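Local coordinates for protein (hdlp (histone deacetylase-like protein)) (Aquifex aeolicus, PDB 1C3P) that probably works as a zinc-dependent deacetylase of the histone deacetylase family, linked to acetoin breakdown, at residues P51-K54 and E55-L58. Residues are numbered along the deposited sequence; the frame is centred on the assembly and turned at random.
Sequences PATK and EELL
T53 and E56 clasp each other in a capping box at the start of the short helix 54-57, T53 being its N-cap. One arm is the hydroxyl: E56 N donates to T53 OG1 over 3.1 Å in a fairly straight bond. T53 chi1 of 63° sets OG1 between its own N and carbonyl carbon, which places it to accept from E56 N. The other arm is the E56 side chain. Its CB lies 3.6 Å from T53 OG1, and chi1 of -63° puts CG anti to the carbonyl carbon and beside the E56 backbone N. CG comes within 3.1 Å of T53 OG1, a snug fit, and CD follows at 3.4 Å. From there the extended chain delivers OE1 to T53 N at 2.9 Å; the bond is nearly straight, but the N-H arrives from above the carboxylate plane, 39° out of it. OE2 forms a salt bridge with R50, so both carboxylate oxygens are engaged. The next backbone bonds of the turn run from L57 N to T53 O and from L58 N to K54 O, while A52 CB meets L57 CD2 at 3.8 Å, both side chains touching helix 98-118. Were E56 cut back to an alanine, T53 N would probably lose its acceptor and R50 this carboxylate partner, leaving only the hydroxyl half of the box. The reciprocal bonds thus fasten the loop after strand 46-48 to the first turn, and a carboxylate at this helix N-terminus is likely to be steadied by the helix dipole as well as by the arginine.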
loop_
_atom_site.group_PDB
_atom_site.type_symbol
_atom_site.label_atom_id
_atom_site.label_comp_id
_atom_site.label_asym_id
_atom_site.label_seq_id
_atom_site.Cartn_x
_atom_site.Cartn_y
_atom_site.Cartn_z
ATOM N N PRO A 51 -0.317 7.429 -17.340
ATOM C CA PRO A 51 -1.617 7.669 -16.713
ATOM C C PRO A 51 -2.578 6.521 -17.022
ATOM O O PRO A 51 -2.462 5.881 -18.073
ATOM C CB PRO A 51 -2.091 8.953 -17.402
ATOM C CG PRO A 51 -0.784 9.638 -17.774
ATOM C CD PRO A 51 -0.049 8.453 -18.360
ATOM N N ALA A 52 -3.509 6.245 -16.106
ATOM C CA ALA A 52 -4.546 5.250 -16.350
ATOM C C ALA A 52 -5.453 5.920 -17.396
ATOM O O ALA A 52 -5.651 7.135 -17.349
ATOM C CB ALA A 52 -5.336 4.985 -15.070
ATOM N N THR A 53 -6.003 5.153 -18.337
ATOM C CA THR A 53 -6.893 5.750 -19.330
ATOM C C THR A 53 -8.267 5.878 -18.690
ATOM O O THR A 53 -8.528 5.259 -17.668
ATOM C CB THR A 53 -7.018 4.879 -20.589
ATOM O OG1 THR A 53 -7.619 3.620 -20.244
ATOM C CG2 THR A 53 -5.636 4.650 -21.200
ATOM N N LYS A 54 -9.144 6.684 -19.284
ATOM C CA LYS A 54 -10.489 6.851 -18.735
ATOM C C LYS A 54 -11.159 5.479 -18.647
ATOM O O LYS A 54 -11.858 5.160 -17.678
ATOM C CB LYS A 54 -11.314 7.768 -19.646
ATOM C CG LYS A 54 -12.709 8.073 -19.131
ATOM C CD LYS A 54 -12.678 8.921 -17.878
ATOM C CE LYS A 54 -12.282 10.366 -18.174
ATOM N NZ LYS A 54 -13.324 11.093 -18.962
ATOM N N GLU A 55 -10.935 4.664 -19.665
ATOM C CA GLU A 55 -11.528 3.333 -19.711
ATOM C C GLU A 55 -11.041 2.468 -18.555
ATOM O O GLU A 55 -11.829 1.765 -17.941
ATOM C CB GLU A 55 -11.212 2.675 -21.055
ATOM C CG GLU A 55 -11.782 1.285 -21.235
ATOM C CD GLU A 55 -11.707 0.811 -22.682
ATOM O OE1 GLU A 55 -12.052 -0.365 -22.940
ATOM O OE2 GLU A 55 -11.316 1.615 -23.563
ATOM N N GLU A 56 -9.748 2.523 -18.255
ATOM C CA GLU A 56 -9.219 1.747 -17.145
ATOM C C GLU A 56 -9.810 2.258 -15.829
ATOM O O GLU A 56 -10.158 1.472 -14.946
ATOM C CB GLU A 56 -7.688 1.810 -17.148
ATOM C CG GLU A 56 -7.095 1.185 -18.425
ATOM C CD GLU A 56 -5.611 1.398 -18.544
ATOM O OE1 GLU A 56 -5.143 2.432 -18.011
ATOM O OE2 GLU A 56 -4.923 0.559 -19.185
ATOM N N LEU A 57 -9.944 3.576 -15.698
ATOM C CA LEU A 57 -10.526 4.132 -14.480
ATOM C C LEU A 57 -11.974 3.687 -14.298
ATOM O O LEU A 57 -12.411 3.397 -13.181
ATOM C CB LEU A 57 -10.476 5.661 -14.490
ATOM C CG LEU A 57 -9.059 6.259 -14.394
ATOM C CD1 LEU A 57 -9.134 7.791 -14.450
ATOM C CD2 LEU A 57 -8.405 5.808 -13.068
ATOM N N LEU A 58 -12.717 3.647 -15.401
ATOM C CA LEU A 58 -14.120 3.264 -15.347
ATOM C C LEU A 58 -14.335 1.766 -15.161
ATOM O O LEU A 58 -15.477 1.304 -15.110
ATOM C CB LEU A 58 -14.857 3.781 -16.579
ATOM C CG LEU A 58 -14.815 5.311 -16.708
ATOM C CD1 LEU A 58 -15.494 5.737 -18.004
ATOM C CD2 LEU A 58 -15.457 5.968 -15.506
#